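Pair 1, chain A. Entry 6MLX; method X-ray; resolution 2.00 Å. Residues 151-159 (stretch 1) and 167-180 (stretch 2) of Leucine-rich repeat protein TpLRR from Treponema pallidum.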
# COMPACT_ATOMS: atom_id res chain seq x y z
N LEU A 151 -5.43 10.82 -6.08
CA LEU A 151 -4.00 10.64 -6.32
C LEU A 151 -3.49 11.64 -7.35
O LEU A 151 -3.82 11.52 -8.53
CB LEU A 151 -3.72 9.22 -6.79
CG LEU A 151 -2.26 8.86 -7.06
CD1 LEU A 151 -1.43 9.18 -5.83
CD2 LEU A 151 -2.17 7.39 -7.42
N ALA A 152 -2.67 12.60 -6.92
CA ALA A 152 -2.16 13.64 -7.80
C ALA A 152 -0.73 13.39 -8.28
O ALA A 152 -0.38 13.79 -9.39
CB ALA A 152 -2.22 15.00 -7.09
N SER A 153 0.09 12.72 -7.47
CA SER A 153 1.52 12.64 -7.72
C SER A 153 2.05 11.28 -7.27
O SER A 153 1.83 10.88 -6.13
CB SER A 153 2.27 13.75 -6.97
OG SER A 153 3.66 13.63 -7.17
N VAL A 154 2.77 10.61 -8.16
CA VAL A 154 3.42 9.33 -7.87
C VAL A 154 4.86 9.42 -8.34
O VAL A 154 5.12 9.73 -9.51
CB VAL A 154 2.72 8.14 -8.56
CG1 VAL A 154 3.55 6.86 -8.36
CG2 VAL A 154 1.32 7.96 -8.03
N ARG A 155 5.80 9.14 -7.45
CA ARG A 155 7.20 8.96 -7.83
C ARG A 155 7.49 7.47 -7.88
O ARG A 155 7.28 6.76 -6.89
CB ARG A 155 8.15 9.67 -6.86
CG ARG A 155 9.64 9.55 -7.26
CD ARG A 155 10.57 10.00 -6.12
NE ARG A 155 10.29 11.38 -5.70
CZ ARG A 155 10.64 11.90 -4.52
NH1 ARG A 155 11.30 11.17 -3.62
NH2 ARG A 155 10.32 13.16 -4.24
N LEU A 156 7.94 7.00 -9.03
CA LEU A 156 8.24 5.60 -9.24
C LEU A 156 9.63 5.25 -8.70
O LEU A 156 10.49 6.12 -8.57
CB LEU A 156 8.16 5.28 -10.73
CG LEU A 156 6.80 5.44 -11.39
CD1 LEU A 156 6.97 5.44 -12.90
CD2 LEU A 156 5.87 4.33 -10.96
N PRO A 157 9.87 3.97 -8.40
CA PRO A 157 11.24 3.54 -8.09
C PRO A 157 12.12 3.75 -9.32
O PRO A 157 11.68 3.60 -10.46
CB PRO A 157 11.09 2.05 -7.76
CG PRO A 157 9.65 1.80 -7.64
CD PRO A 157 8.96 2.82 -8.49
N VAL A 158 13.39 4.09 -9.08
CA VAL A 158 14.28 4.43 -10.18
C VAL A 158 14.42 3.27 -11.19
O VAL A 158 14.48 3.49 -12.40
CB VAL A 158 15.65 4.89 -9.63
CG1 VAL A 158 16.52 3.72 -9.27
CG2 VAL A 158 16.36 5.77 -10.63
N GLY A 159 14.44 2.04 -10.72
CA GLY A 159 14.75 0.98 -11.67
C GLY A 159 13.56 0.26 -12.29
O GLY A 159 13.73 -0.81 -12.90
N LEU A 167 -2.50 -0.22 -13.46
CA LEU A 167 -1.83 0.30 -12.27
C LEU A 167 -2.47 1.60 -11.79
O LEU A 167 -2.75 1.76 -10.60
CB LEU A 167 -0.34 0.50 -12.54
CG LEU A 167 0.50 1.07 -11.39
CD1 LEU A 167 0.45 0.15 -10.19
CD2 LEU A 167 1.93 1.27 -11.84
N PHE A 168 -2.74 2.53 -12.71
CA PHE A 168 -3.34 3.82 -12.37
C PHE A 168 -4.75 3.98 -12.95
O PHE A 168 -5.20 5.10 -13.21
CB PHE A 168 -2.44 4.97 -12.83
CG PHE A 168 -1.07 4.95 -12.22
CD1 PHE A 168 -0.90 5.17 -10.86
CD2 PHE A 168 0.05 4.70 -13.01
CE1 PHE A 168 0.37 5.16 -10.29
CE2 PHE A 168 1.32 4.68 -12.45
CZ PHE A 168 1.48 4.89 -11.09
N GLU A 169 -5.46 2.87 -13.16
CA GLU A 169 -6.81 2.93 -13.69
C GLU A 169 -7.73 3.72 -12.76
O GLU A 169 -7.80 3.46 -11.55
CB GLU A 169 -7.34 1.51 -13.91
CG GLU A 169 -8.74 1.47 -14.47
CD GLU A 169 -9.26 0.05 -14.60
OE1 GLU A 169 -8.56 -0.82 -15.18
OE2 GLU A 169 -10.34 -0.22 -14.04
N GLY A 170 -8.44 4.69 -13.32
CA GLY A 170 -9.35 5.49 -12.54
C GLY A 170 -8.71 6.59 -11.72
O GLY A 170 -9.39 7.16 -10.86
N CYS A 171 -7.43 6.90 -11.95
CA CYS A 171 -6.75 7.97 -11.22
C CYS A 171 -6.98 9.26 -11.99
O CYS A 171 -6.11 9.78 -12.68
CB CYS A 171 -5.27 7.65 -11.03
SG CYS A 171 -4.97 6.24 -9.92
N ARG A 172 -8.19 9.78 -11.85
CA ARG A 172 -8.60 10.91 -12.66
C ARG A 172 -7.95 12.22 -12.26
O ARG A 172 -8.06 13.19 -13.01
CB ARG A 172 -10.12 11.05 -12.61
CG ARG A 172 -10.74 10.91 -11.25
CD ARG A 172 -12.22 11.28 -11.33
NE ARG A 172 -12.94 10.94 -10.10
CZ ARG A 172 -13.04 11.75 -9.06
NH1 ARG A 172 -12.45 12.93 -9.09
NH2 ARG A 172 -13.72 11.38 -7.99
N ASN A 173 -7.25 12.29 -11.12
CA ASN A 173 -6.54 13.50 -10.74
C ASN A 173 -5.03 13.38 -10.86
O ASN A 173 -4.30 14.28 -10.42
CB ASN A 173 -6.93 13.91 -9.32
CG ASN A 173 -8.16 14.79 -9.30
OD1 ASN A 173 -8.23 15.80 -10.01
ND2 ASN A 173 -9.16 14.39 -8.52
N LEU A 174 -4.54 12.29 -11.46
CA LEU A 174 -3.11 12.06 -11.56
C LEU A 174 -2.50 13.02 -12.58
O LEU A 174 -2.91 13.04 -13.74
CB LEU A 174 -2.84 10.61 -11.95
CG LEU A 174 -1.37 10.23 -12.09
CD1 LEU A 174 -0.62 10.49 -10.78
CD2 LEU A 174 -1.24 8.78 -12.51
N VAL A 175 -1.52 13.82 -12.15
CA VAL A 175 -0.89 14.76 -13.06
C VAL A 175 0.63 14.66 -13.08
O VAL A 175 1.26 15.18 -14.01
CB VAL A 175 -1.31 16.22 -12.74
CG1 VAL A 175 -2.82 16.38 -12.80
CG2 VAL A 175 -0.81 16.62 -11.40
N GLU A 176 1.26 14.00 -12.12
CA GLU A 176 2.71 13.96 -12.01
C GLU A 176 3.17 12.53 -11.79
O GLU A 176 2.67 11.84 -10.89
CB GLU A 176 3.21 14.85 -10.87
CG GLU A 176 4.71 14.87 -10.70
CD GLU A 176 5.14 15.79 -9.57
OE1 GLU A 176 4.88 15.49 -8.39
OE2 GLU A 176 5.72 16.84 -9.85
N LEU A 177 4.12 12.09 -12.61
CA LEU A 177 4.66 10.74 -12.56
C LEU A 177 6.18 10.91 -12.58
O LEU A 177 6.78 11.05 -13.65
CB LEU A 177 4.16 9.91 -13.72
CG LEU A 177 4.53 8.43 -13.71
CD1 LEU A 177 4.04 7.79 -12.44
CD2 LEU A 177 3.95 7.74 -14.93
N GLY A 178 6.78 10.95 -11.39
CA GLY A 178 8.21 11.16 -11.30
C GLY A 178 9.00 9.88 -11.48
O GLY A 178 8.50 8.77 -11.31
N ASN A 179 10.27 10.06 -11.87
CA ASN A 179 11.17 8.92 -12.07
C ASN A 179 10.66 8.00 -13.16
O ASN A 179 10.74 6.78 -13.04
CB ASN A 179 11.35 8.11 -10.78
CG ASN A 179 12.54 8.52 -10.03
OD1 ASN A 179 13.32 9.34 -10.50
ND2 ASN A 179 12.72 7.96 -8.84
N LEU A 180 10.07 8.57 -14.18
CA LEU A 180 9.67 7.77 -15.32
C LEU A 180 10.93 7.32 -16.04
O LEU A 180 11.80 8.15 -16.32
CB LEU A 180 8.76 8.57 -16.25
CG LEU A 180 7.96 7.81 -17.30
CD1 LEU A 180 7.15 6.67 -16.69
CD2 LEU A 180 7.03 8.80 -18.01
O HOH W 1 13.67 5.63 -13.50

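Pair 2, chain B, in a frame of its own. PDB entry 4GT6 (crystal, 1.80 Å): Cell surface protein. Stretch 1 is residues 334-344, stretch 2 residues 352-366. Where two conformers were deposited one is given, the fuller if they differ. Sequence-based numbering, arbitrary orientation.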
# COMPACT_ATOMS: atom_id res chain seq x y z
N GLU B 334 -25.35 -5.62 7.22
CA GLU B 334 -26.77 -5.25 7.09
C GLU B 334 -27.74 -6.45 6.99
O GLU B 334 -28.93 -6.26 7.23
CB GLU B 334 -26.97 -4.32 5.87
CG GLU B 334 -26.45 -4.85 4.55
CD GLU B 334 -26.46 -3.90 3.36
OE1 GLU B 334 -25.80 -2.83 3.43
OE2 GLU B 334 -27.06 -4.26 2.33
N GLN B 335 -27.25 -7.66 6.63
CA GLN B 335 -28.11 -8.84 6.47
C GLN B 335 -27.90 -9.86 7.60
O GLN B 335 -28.59 -10.89 7.63
CB GLN B 335 -27.87 -9.50 5.10
CG GLN B 335 -28.58 -8.81 3.94
CD GLN B 335 -28.33 -9.52 2.62
OE1 GLN B 335 -28.59 -10.72 2.45
NE2 GLN B 335 -27.80 -8.78 1.65
N LEU B 336 -26.98 -9.58 8.54
CA LEU B 336 -26.69 -10.48 9.65
C LEU B 336 -27.89 -10.55 10.59
O LEU B 336 -28.25 -9.54 11.18
CB LEU B 336 -25.42 -10.03 10.39
CG LEU B 336 -24.92 -10.90 11.55
CD1 LEU B 336 -24.50 -12.31 11.06
CD2 LEU B 336 -23.74 -10.22 12.24
N GLU B 337 -28.54 -11.74 10.68
CA GLU B 337 -29.75 -11.96 11.50
C GLU B 337 -29.46 -12.72 12.77
O GLU B 337 -30.10 -12.49 13.79
CB GLU B 337 -30.81 -12.79 10.72
CG GLU B 337 -31.35 -12.15 9.45
CD GLU B 337 -32.16 -13.07 8.56
OE1 GLU B 337 -32.19 -14.30 8.81
OE2 GLU B 337 -32.75 -12.57 7.57
N ARG B 338 -28.52 -13.68 12.69
CA ARG B 338 -28.21 -14.59 13.77
C ARG B 338 -26.71 -14.65 14.05
O ARG B 338 -25.91 -14.77 13.13
CB ARG B 338 -28.71 -16.00 13.42
CG ARG B 338 -28.55 -17.04 14.53
CD ARG B 338 -28.65 -18.45 13.97
NE ARG B 338 -28.04 -19.42 14.87
CZ ARG B 338 -26.82 -19.92 14.73
NH1 ARG B 338 -26.08 -19.59 13.67
NH2 ARG B 338 -26.34 -20.79 15.61
N ILE B 339 -26.36 -14.60 15.33
CA ILE B 339 -24.97 -14.77 15.75
C ILE B 339 -24.94 -15.60 17.03
O ILE B 339 -25.66 -15.30 17.98
CB ILE B 339 -24.15 -13.45 15.87
CG1 ILE B 339 -22.66 -13.76 16.25
CG2 ILE B 339 -24.80 -12.44 16.83
CD1 ILE B 339 -21.66 -12.83 15.71
N ALA B 340 -24.13 -16.66 17.03
CA ALA B 340 -23.93 -17.48 18.23
C ALA B 340 -22.64 -17.02 18.90
O ALA B 340 -21.59 -17.01 18.25
CB ALA B 340 -23.88 -18.96 17.88
N ILE B 341 -22.73 -16.54 20.14
CA ILE B 341 -21.59 -16.03 20.90
C ILE B 341 -21.28 -16.97 22.08
O ILE B 341 -22.15 -17.17 22.94
CB ILE B 341 -21.86 -14.57 21.37
CG1 ILE B 341 -22.02 -13.62 20.14
CG2 ILE B 341 -20.74 -14.09 22.33
CD1 ILE B 341 -22.53 -12.22 20.42
N PRO B 342 -20.06 -17.55 22.15
CA PRO B 342 -19.73 -18.43 23.27
C PRO B 342 -19.46 -17.62 24.55
O PRO B 342 -19.11 -16.44 24.47
CB PRO B 342 -18.47 -19.16 22.79
CG PRO B 342 -17.79 -18.16 21.90
CD PRO B 342 -18.91 -17.41 21.21
N SER B 343 -19.58 -18.28 25.72
CA SER B 343 -19.39 -17.61 27.01
C SER B 343 -17.91 -17.23 27.24
O SER B 343 -17.64 -16.42 28.13
CB SER B 343 -19.92 -18.47 28.16
OG SER B 343 -19.25 -19.72 28.19
N SER B 344 -16.97 -17.74 26.41
CA SER B 344 -15.56 -17.35 26.50
C SER B 344 -15.36 -15.87 26.06
O SER B 344 -14.34 -15.27 26.43
CB SER B 344 -14.68 -18.27 25.66
OG SER B 344 -15.06 -18.23 24.29
N ALA B 352 -18.59 -3.22 17.32
CA ALA B 352 -18.47 -4.55 16.70
C ALA B 352 -19.74 -4.94 15.93
O ALA B 352 -19.63 -5.57 14.88
CB ALA B 352 -18.15 -5.60 17.76
N PHE B 353 -20.92 -4.53 16.40
CA PHE B 353 -22.17 -4.86 15.72
C PHE B 353 -22.92 -3.59 15.29
O PHE B 353 -24.16 -3.60 15.21
CB PHE B 353 -23.04 -5.78 16.62
CG PHE B 353 -22.40 -7.14 16.78
CD1 PHE B 353 -22.49 -8.10 15.78
CD2 PHE B 353 -21.65 -7.44 17.91
CE1 PHE B 353 -21.87 -9.33 15.91
CE2 PHE B 353 -21.02 -8.68 18.05
CZ PHE B 353 -21.13 -9.61 17.04
N SER B 354 -22.18 -2.51 14.96
CA SER B 354 -22.77 -1.25 14.50
C SER B 354 -23.32 -1.43 13.09
O SER B 354 -22.77 -2.21 12.31
CB SER B 354 -21.74 -0.12 14.54
OG SER B 354 -20.58 -0.42 13.78
N ASN B 355 -24.44 -0.76 12.78
CA ASN B 355 -25.13 -0.83 11.48
C ASN B 355 -25.43 -2.30 11.06
O ASN B 355 -25.17 -2.70 9.92
CB ASN B 355 -24.34 -0.10 10.38
CG ASN B 355 -24.29 1.40 10.56
OD1 ASN B 355 -23.24 1.98 10.84
ND2 ASN B 355 -25.43 2.06 10.38
N CYS B 356 -25.91 -3.09 12.03
CA CYS B 356 -26.35 -4.48 11.87
C CYS B 356 -27.87 -4.48 12.13
O CYS B 356 -28.35 -5.00 13.15
CB CYS B 356 -25.59 -5.42 12.80
SG CYS B 356 -23.90 -5.77 12.25
N THR B 357 -28.60 -3.85 11.21
CA THR B 357 -30.04 -3.60 11.34
C THR B 357 -30.92 -4.88 11.23
O THR B 357 -32.05 -4.86 11.72
CB THR B 357 -30.49 -2.49 10.38
OG1 THR B 357 -30.14 -2.83 9.04
CG2 THR B 357 -29.89 -1.14 10.73
N ALA B 358 -30.41 -5.99 10.65
CA ALA B 358 -31.21 -7.22 10.55
C ALA B 358 -31.00 -8.14 11.76
O ALA B 358 -31.70 -9.15 11.88
CB ALA B 358 -30.89 -7.96 9.26
N LEU B 359 -30.06 -7.79 12.66
CA LEU B 359 -29.67 -8.58 13.83
C LEU B 359 -30.78 -8.65 14.88
O LEU B 359 -31.02 -7.68 15.61
CB LEU B 359 -28.35 -8.03 14.42
CG LEU B 359 -27.62 -8.86 15.47
CD1 LEU B 359 -27.30 -10.28 14.95
CD2 LEU B 359 -26.32 -8.17 15.88
N ASN B 360 -31.47 -9.81 14.94
CA ASN B 360 -32.60 -10.04 15.85
C ASN B 360 -32.44 -11.33 16.69
O ASN B 360 -33.29 -11.60 17.54
CB ASN B 360 -33.92 -10.08 15.07
CG ASN B 360 -34.02 -11.11 13.96
OD1 ASN B 360 -33.41 -12.19 13.99
ND2 ASN B 360 -34.84 -10.81 12.96
N ASN B 361 -31.38 -12.11 16.46
CA ASN B 361 -31.19 -13.36 17.18
C ASN B 361 -29.74 -13.53 17.64
O ASN B 361 -28.88 -13.96 16.88
CB ASN B 361 -31.63 -14.55 16.30
CG ASN B 361 -31.57 -15.91 16.94
OD1 ASN B 361 -31.46 -16.07 18.17
ND2 ASN B 361 -31.67 -16.94 16.12
N ILE B 362 -29.49 -13.21 18.92
CA ILE B 362 -28.17 -13.39 19.53
C ILE B 362 -28.27 -14.63 20.42
O ILE B 362 -28.98 -14.60 21.43
CB ILE B 362 -27.67 -12.12 20.28
CG1 ILE B 362 -27.47 -10.93 19.31
CG2 ILE B 362 -26.37 -12.40 21.06
CD1 ILE B 362 -27.39 -9.53 19.96
N GLU B 363 -27.62 -15.74 20.01
CA GLU B 363 -27.58 -17.00 20.76
C GLU B 363 -26.35 -16.99 21.66
O GLU B 363 -25.24 -17.25 21.18
CB GLU B 363 -27.56 -18.22 19.83
CG GLU B 363 -28.77 -18.40 18.93
CD GLU B 363 -28.75 -19.66 18.07
OE1 GLU B 363 -27.82 -20.49 18.24
OE2 GLU B 363 -29.66 -19.81 17.23
N TYR B 364 -26.53 -16.67 22.94
CA TYR B 364 -25.44 -16.63 23.91
C TYR B 364 -25.53 -17.84 24.81
O TYR B 364 -26.57 -18.09 25.42
CB TYR B 364 -25.49 -15.31 24.68
CG TYR B 364 -24.42 -15.14 25.74
CD1 TYR B 364 -23.07 -15.03 25.38
CD2 TYR B 364 -24.75 -15.03 27.08
CE1 TYR B 364 -22.08 -14.83 26.35
CE2 TYR B 364 -23.78 -14.81 28.05
CZ TYR B 364 -22.44 -14.74 27.68
OH TYR B 364 -21.51 -14.52 28.66
N SER B 365 -24.44 -18.62 24.88
CA SER B 365 -24.39 -19.87 25.64
C SER B 365 -24.22 -19.67 27.16
O SER B 365 -24.32 -20.65 27.90
CB SER B 365 -23.28 -20.77 25.10
OG SER B 365 -22.04 -20.08 25.08
N GLY B 366 -24.02 -18.43 27.61
CA GLY B 366 -23.88 -18.12 29.02
C GLY B 366 -25.13 -17.54 29.67
O GLY B 366 -26.17 -17.42 29.02
O HOH W 2 -31.08 -4.64 7.08
O HOH W 3 -27.77 -7.07 10.56
O HOH W 4 -19.98 -21.34 25.41
O HOH W 5 -18.98 -14.03 28.30

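The two pairs differ most sharply where the second strand ends. In pair 1 the position is G178(A), followed by N179(A), which departs from the extended conformation with a positive phi; ND2 of N179(A) donates to O of L156(A) at 2.9 Å, so a side-chain amide closes the ladder. In pair 2 the matching residues are E363(B) and Y364(B), both still in the strand, and the backbone makes the last link itself, a weak hydrogen bond from N of S365(B) to O of I341(B) at 3.3 Å.

Up to that point the two backbones are nearly the same, superposing to 0.5 Å over 14 central residues. Each pair is a parallel two-strand arrangement, S153(A) to R155(A) beside E176(A) to G178(A), and R338(B) to I341(B) beside N361(B) to Y364(B). The entry into the ladder is the same in both pairs: O of A152(A) accepts from N of V175(A) at 3.0 Å and N of E176(A) at 3.2 Å, while O of E337(B) accepts from N of N360(B) at 3.2 Å and N of N361(B) at 3.0 Å. One carbonyl thus gathers two successive amides as the second chain straightens into its strand. A type I turn, C171(A) to L174(A) or C356(B) to L359(B), precedes it.

The buried side chains of the first stretch follow one apolar plan. L151(A), V154(A) and L156(A) match L336(B), I339(B) and I341(B), and each trio packs near a phenylalanine, F168(A) or F353(B). CG2 of V154(A) lies 3.7 Å from CE1 of F168(A); the longer isoleucine brings CD1 of I339(B) to 3.5 Å from CE1 of F353(B), at the ring edge. L174(A) and L359(B) fill the same place, with CD1 of L359(B) 3.8 Å from CG2 of I339(B).

The face that carries S153(A) and R338(B) shows how polar pairing can be shifted along a common frame. In pair 1 it runs directly across the first bridge: OG of S153(A) donates to OE1 of E176(A) at 2.5 Å. In pair 2 the matching R338(B) reaches past its bridge partner N361(B) to the next residue on that face, E363(B), in a salt bridge, with NE to OE2 at 2.9 Å and NH2 to OE1 at 3.0 Å. Small A340(B) stands opposite that glutamate, whereas in pair 1 the large residue, R155(A), faces G178(A). The register is the same in both pairs, and within it the side chains distribute bulk and charge differently.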